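Local coordinates for protein aminoglycoside N(3)-acetyltransferase (Enterobacter cloacae, PDB 6NP3) that transfers an acetyl group from acetyl-CoA to the 3-amino group of 2-deoxystreptamine aminoglycosides such as gentamicin, and so probably confers resistance to these antibiotics, at residues A[121-125]-A[126-130]; A[85-89]-A[90-94]. All coordinates share one frame; numbering follows the deposited sequence. Where two conformers were deposited one is given.

Followed from the N terminus, the chain reaches contact 2 first: residues 85-94 fold back on themselves in the loop between helix 78-83 and helix 101-106. Contact 1 comes later, where 121-130 turns from strand 121-124 of the mixed sheet into helix 128-132. Each closes its own tight turn; the two run in series, neither nesting nor crossing. The centres of contact 1 and contact 2 are about 17 Å apart and the nearest atoms of contacts 1 and 2 about 7 Å, without touching. Strand 112-113 links them indirectly: Arg112 pairs with the backbone of Ala123 in contact 1, while Arg113 reaches the carbonyl oxygen of Ala92 in contact 2.

Contact 1: A[121-125]-A[126-130]; sequences MAAIG and PDAAW
Ala128 meets Gly125 through both its backbone and its methyl group. The backbone Ala128 N donates to Gly125 O at 3.0 Å with an N-H...O angle of 152°. This bond closes a type I beta turn from Gly125 to Ala128, with Pro126 and Asp127 at its corners. The CB of Ala128 also lies against the Gly125 carbonyl, 3.2 Å from Gly125 O, and then against the end of the strand, 3.4 Å from Ala123 O. Ala123 CB lies alongside Ala128, 3.8 Å from Ala128 CB, and the CA atoms of Ala123 and Ala128 are 4.9 Å apart, so the first turn of the helix lies close to the strand. Gly125 makes the reversal possible: at its backbone angles (phi 133°) a side chain would be jammed against the carbonyl oxygen of Ile124, which calls for glycine. The chain then runs straight into Pro126, whose ring, fixing phi near -61°, fits the first corner of the turn. The ring itself leads away from the strand and rests on Asn55. Leu57 of the neighbouring strand 55-59 packs on Ala123, while Arg112 touches Ala128. Asp127 stands at the N-cap position without a side-chain cap; its backbone N is bonded to Asn55 OD1, and its OD2 accepts from His153 NE2. A bound magnesium ion lies near the Asp127 side chain, nearest atoms about 3 Å apart, so the turn that carries the chain from strand 121-124 into helix 128-132 also presents a residue of the metal site: a strand-to-helix junction made by a glycine-proline type I turn.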
ATOM      1  N   MET A 121      -1.153  -0.711   7.261  0.53 11.36           N
ATOM      2  CA  MET A 121      -1.191   0.593   6.618  0.53 11.34           C
ATOM      3  C   MET A 121      -0.918   1.695   7.636  0.53 12.11           C
ATOM      4  O   MET A 121      -1.445   1.661   8.754  0.53 13.05           O
ATOM      5  CB  MET A 121      -2.591   0.831   6.033  0.53 11.83           C
ATOM      6  CG  MET A 121      -3.057  -0.197   5.029  0.53 12.10           C
ATOM      7  SD  MET A 121      -2.374   0.081   3.411  0.53 12.57           S
ATOM      8  CE  MET A 121      -2.793  -1.463   2.620  0.53 12.36           C
ATOM      9  N   ALA A 122      -0.160   2.708   7.217  1.00 11.47           N
ATOM     10  CA  ALA A 122       0.191   3.837   8.062  1.00 11.67           C
ATOM     11  C   ALA A 122      -0.472   5.077   7.492  1.00 11.87           C
ATOM     12  O   ALA A 122      -0.500   5.249   6.278  1.00 12.45           O
ATOM     13  CB  ALA A 122       1.703   4.019   8.075  1.00 13.46           C
ATOM     14  N   ALA A 123      -1.001   5.936   8.366  1.00 11.81           N
ATOM     15  CA  ALA A 123      -1.627   7.159   7.910  1.00 11.84           C
ATOM     16  C   ALA A 123      -1.236   8.339   8.772  1.00 12.03           C
ATOM     17  O   ALA A 123      -1.192   8.246  10.006  1.00 12.41           O
ATOM     18  CB  ALA A 123      -3.150   7.062   7.917  1.00 13.21           C
ATOM     19  N   ILE A 124      -1.046   9.466   8.101  1.00 11.61           N
ATOM     20  CA  ILE A 124      -0.732  10.743   8.732  1.00 12.29           C
ATOM     21  C   ILE A 124      -1.780  11.744   8.267  1.00 12.16           C
ATOM     22  O   ILE A 124      -2.011  11.885   7.059  1.00 12.73           O
ATOM     23  CB  ILE A 124       0.665  11.241   8.320  1.00 13.58           C
ATOM     24  CG1 ILE A 124       1.748  10.289   8.824  1.00 14.06           C
ATOM     25  CG2 ILE A 124       0.923  12.636   8.874  1.00 15.46           C
ATOM     26  CD1 ILE A 124       3.060  10.421   8.167  1.00 14.80           C
ATOM     27  N   GLY A 125      -2.373  12.474   9.205  1.00 12.34           N
ATOM     28  CA  GLY A 125      -3.276  13.561   8.895  1.00 12.33           C
ATOM     29  C   GLY A 125      -4.541  13.486   9.715  1.00 12.01           C
ATOM     30  O   GLY A 125      -4.745  12.549  10.500  1.00 12.52           O
ATOM     31  N   PRO A 126      -5.420  14.473   9.563  1.00 12.07           N
ATOM     32  CA  PRO A 126      -6.596  14.539  10.439  1.00 12.25           C
ATOM     33  C   PRO A 126      -7.511  13.346  10.336  1.00 11.89           C
ATOM     34  O   PRO A 126      -8.258  13.063  11.278  1.00 13.10           O
ATOM     35  CB  PRO A 126      -7.290  15.838  10.020  1.00 12.65           C
ATOM     36  CG  PRO A 126      -6.194  16.679   9.448  1.00 12.50           C
ATOM     37  CD  PRO A 126      -5.283  15.674   8.728  1.00 12.20           C
ATOM     38  N   ASP A 127      -7.527  12.650   9.202  1.00 12.45           N
ATOM     39  CA  ASP A 127      -8.419  11.515   9.005  1.00 12.48           C
ATOM     40  C   ASP A 127      -7.710  10.185   9.215  1.00 12.70           C
ATOM     41  O   ASP A 127      -8.257   9.125   8.890  1.00 13.41           O
ATOM     42  CB  ASP A 127      -9.040  11.582   7.612  1.00 12.89           C
ATOM     43  CG  ASP A 127      -9.821  12.854   7.377  1.00 12.77           C
ATOM     44  OD1 ASP A 127     -10.572  13.289   8.263  1.00 13.24           O
ATOM     45  OD2 ASP A 127      -9.668  13.464   6.305  1.00 15.87           O
ATOM     46  N   ALA A 128      -6.535  10.213   9.835  1.00 13.25           N
ATOM     47  CA  ALA A 128      -5.720   9.012   9.950  1.00 13.48           C
ATOM     48  C   ALA A 128      -6.415   7.921  10.750  1.00 13.36           C
ATOM     49  O   ALA A 128      -6.342   6.735  10.394  1.00 13.84           O
ATOM     50  CB  ALA A 128      -4.395   9.346  10.622  1.00 14.32           C
ATOM     51  N   ALA A 129      -7.068   8.266  11.855  1.00 13.90           N
ATOM     52  CA  ALA A 129      -7.710   7.208  12.628  1.00 14.15           C
ATOM     53  C   ALA A 129      -8.833   6.552  11.832  1.00 13.34           C
ATOM     54  O   ALA A 129      -9.019   5.327  11.890  1.00 14.60           O
ATOM     55  CB  ALA A 129      -8.226   7.756  13.959  1.00 16.83           C
ATOM     56  N   TRP A 130      -9.626   7.353  11.131  1.00 12.75           N
ATOM     57  CA  TRP A 130     -10.700   6.811  10.308  1.00 12.81           C
ATOM     58  C   TRP A 130     -10.150   5.949   9.182  1.00 11.98           C
ATOM     59  O   TRP A 130     -10.743   4.924   8.838  1.00 12.73           O
ATOM     60  CB  TRP A 130     -11.510   7.981   9.753  1.00 12.72           C
ATOM     61  CG  TRP A 130     -12.573   7.606   8.788  1.00 12.60           C
ATOM     62  CD1 TRP A 130     -13.829   7.189   9.090  1.00 14.31           C
ATOM     63  CD2 TRP A 130     -12.492   7.616   7.364  1.00 12.48           C
ATOM     64  NE1 TRP A 130     -14.521   6.898   7.950  1.00 15.82           N
ATOM     65  CE2 TRP A 130     -13.722   7.158   6.874  1.00 13.67           C
ATOM     66  CE3 TRP A 130     -11.488   7.933   6.456  1.00 13.18           C
ATOM     67  CZ2 TRP A 130     -13.986   7.063   5.524  1.00 15.08           C
ATOM     68  CZ3 TRP A 130     -11.772   7.850   5.108  1.00 14.12           C
ATOM     69  CH2 TRP A 130     -13.004   7.432   4.661  1.00 15.01           C
TER

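Contact 2: A[85-89]-A[90-94]; sequences PAFDP and DHAPA
Asp88 O takes two backbone bonds from the residues that follow it. Ala92 N donates at 2.8 Å, almost in line with the carbonyl (C=O...N angle 174°), while His91 N reaches the same oxygen at 3.0 Å from above the carbonyl plane. The two donors thus approach from different directions, and together they wind 88-92 into a single helix-like turn. The carboxylate of Asp88 adds a third bond: OD1 accepts from Asp90 N at 3.2 Å, met from above the carboxylate plane, which makes Asp88-Pro89-Asp90 an Asx turn with proline at its centre. Placing CG opposite the backbone N (chi1 -176°) sets the carboxylate beside its own carbonyl group, where it can reach the turn. The other oxygen, OD2, lies near the plane of the His91 imidazole, at its edge, and receives a weak bond from His91 ND1 at 3.1 Å. The two side chains run side by side in the same direction, their flat groups 78° apart. Asp90 OD2 comes within 4.1 Å of Asp88 OD1, a proximity of like charges that the two N-H donors to the Asp88 carboxylate, Asp90 N and His91 ND1, may offset. Ala92 CB touches both Asp88 O, at 3.3 Å, and the Phe87 ring, whose CE1 it meets obliquely at 3.6 Å. Phe87 in turn stacks edge-to-face with Trp62. Arg113 of strand 112-113 binds Ala92 O through NH1, and Leu192 of strand 184-193 touches Asp88. The turn sits in the long loop between helix 78-83 and helix 101-106, with Glu103 of the latter accepting from Ala94 N.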
ATOM      1  N   PRO A  85       7.299 -12.971  17.543  1.00 17.41           N
ATOM      2  CA  PRO A  85       6.805 -11.781  18.239  1.00 18.12           C
ATOM      3  C   PRO A  85       5.394 -11.435  17.793  1.00 17.56           C
ATOM      4  O   PRO A  85       5.072 -11.476  16.601  1.00 17.93           O
ATOM      5  CB  PRO A  85       7.787 -10.683  17.805  1.00 18.21           C
ATOM      6  CG  PRO A  85       8.362 -11.141  16.531  1.00 18.39           C
ATOM      7  CD  PRO A  85       8.439 -12.663  16.668  1.00 17.33           C
ATOM      8  N   ALA A  86       4.542 -11.099  18.751  1.00 17.43           N
ATOM      9  CA  ALA A  86       3.266 -10.494  18.392  1.00 17.39           C
ATOM     10  C   ALA A  86       3.475  -9.170  17.664  1.00 16.89           C
ATOM     11  O   ALA A  86       4.408  -8.415  17.957  1.00 17.39           O
ATOM     12  CB  ALA A  86       2.410 -10.239  19.629  1.00 19.07           C
ATOM     13  N   PHE A  87       2.614  -8.905  16.674  1.00 16.10           N
ATOM     14  CA  PHE A  87       2.632  -7.619  15.981  1.00 14.93           C
ATOM     15  C   PHE A  87       2.291  -6.503  16.955  1.00 15.94           C
ATOM     16  O   PHE A  87       1.210  -6.489  17.548  1.00 17.45           O
ATOM     17  CB  PHE A  87       1.636  -7.625  14.825  1.00 14.87           C
ATOM     18  CG  PHE A  87       1.566  -6.320  14.068  1.00 14.46           C
ATOM     19  CD1 PHE A  87       2.626  -5.887  13.293  1.00 14.65           C
ATOM     20  CD2 PHE A  87       0.415  -5.551  14.099  1.00 15.01           C
ATOM     21  CE1 PHE A  87       2.545  -4.721  12.587  1.00 15.17           C
ATOM     22  CE2 PHE A  87       0.350  -4.355  13.368  1.00 15.27           C
ATOM     23  CZ  PHE A  87       1.411  -3.978  12.625  1.00 15.17           C
ATOM     24  N   ASP A  88       3.210  -5.572  17.123  1.00 16.29           N
ATOM     25  CA  ASP A  88       2.990  -4.425  17.998  1.00 17.47           C
ATOM     26  C   ASP A  88       3.025  -3.191  17.111  1.00 17.66           C
ATOM     27  O   ASP A  88       4.109  -2.826  16.620  1.00 17.72           O
ATOM     28  CB  ASP A  88       4.097  -4.360  19.049  1.00 20.50           C
ATOM     29  CG  ASP A  88       3.876  -3.258  20.053  1.00 25.08           C
ATOM     30  OD1 ASP A  88       3.093  -2.330  19.745  1.00 25.59           O
ATOM     31  OD2 ASP A  88       4.499  -3.316  21.138  1.00 28.49           O
ATOM     32  N   PRO A  89       1.875  -2.560  16.827  1.00 18.14           N
ATOM     33  CA  PRO A  89       1.858  -1.493  15.815  1.00 18.36           C
ATOM     34  C   PRO A  89       2.756  -0.326  16.161  1.00 17.75           C
ATOM     35  O   PRO A  89       3.253   0.356  15.254  1.00 18.94           O
ATOM     36  CB  PRO A  89       0.377  -1.080  15.765  1.00 20.52           C
ATOM     37  CG  PRO A  89      -0.230  -1.592  17.031  1.00 23.24           C
ATOM     38  CD  PRO A  89       0.518  -2.857  17.331  1.00 21.11           C
ATOM     39  N   ASP A  90       3.011  -0.092  17.452  1.00 18.94           N
ATOM     40  CA  ASP A  90       3.844   1.036  17.843  1.00 20.30           C
ATOM     41  C   ASP A  90       5.326   0.785  17.596  1.00 20.17           C
ATOM     42  O   ASP A  90       6.103   1.747  17.525  1.00 22.42           O
ATOM     43  CB  ASP A  90       3.616   1.396  19.321  1.00 23.93           C
ATOM     44  CG  ASP A  90       2.184   1.835  19.610  1.00 27.58           C
ATOM     45  OD1 ASP A  90       1.612   2.601  18.808  1.00 29.06           O
ATOM     46  OD2 ASP A  90       1.632   1.430  20.657  1.00 30.83           O
ATOM     47  N   HIS A  91       5.743  -0.479  17.480  1.00 19.32           N
ATOM     48  CA  HIS A  91       7.162  -0.811  17.412  1.00 19.82           C
ATOM     49  C   HIS A  91       7.573  -1.647  16.212  1.00 20.18           C
ATOM     50  O   HIS A  91       8.766  -1.691  15.902  1.00 23.34           O
ATOM     51  CB  HIS A  91       7.586  -1.522  18.699  1.00 22.54           C
ATOM     52  CG  HIS A  91       7.372  -0.681  19.921  1.00 25.12           C
ATOM     53  ND1 HIS A  91       6.246  -0.782  20.711  1.00 27.12           N
ATOM     54  CD2 HIS A  91       8.101   0.335  20.437  1.00 27.80           C
ATOM     55  CE1 HIS A  91       6.322   0.100  21.693  1.00 28.50           C
ATOM     56  NE2 HIS A  91       7.436   0.790  21.547  1.00 29.27           N
ATOM     57  N   ALA A  92       6.648  -2.258  15.501  1.00 18.36           N
ATOM     58  CA  ALA A  92       7.005  -3.193  14.438  1.00 17.50           C
ATOM     59  C   ALA A  92       7.540  -2.441  13.226  1.00 16.08           C
ATOM     60  O   ALA A  92       6.819  -1.607  12.657  1.00 15.95           O
ATOM     61  CB  ALA A  92       5.759  -3.996  14.060  1.00 18.19           C
ATOM     62  N   PRO A  93       8.746  -2.713  12.756  1.00 16.04           N
ATOM     63  CA  PRO A  93       9.236  -1.997  11.575  1.00 16.23           C
ATOM     64  C   PRO A  93       8.517  -2.391  10.290  1.00 15.66           C
ATOM     65  O   PRO A  93       7.969  -3.490  10.151  1.00 15.37           O
ATOM     66  CB  PRO A  93      10.725  -2.358  11.513  1.00 18.69           C
ATOM     67  CG  PRO A  93      10.905  -3.506  12.448  1.00 20.78           C
ATOM     68  CD  PRO A  93       9.798  -3.505  13.430  1.00 17.37           C
ATOM     69  N   ALA A  94       8.524  -1.458   9.346  1.00 14.98           N
ATOM     70  CA  ALA A  94       7.934  -1.666   8.035  1.00 14.46           C
ATOM     71  C   ALA A  94       8.699  -2.741   7.266  1.00 14.66           C
ATOM     72  O   ALA A  94       9.867  -3.041   7.548  1.00 15.98           O
ATOM     73  CB  ALA A  94       7.965  -0.342   7.266  1.00 15.71           C
TER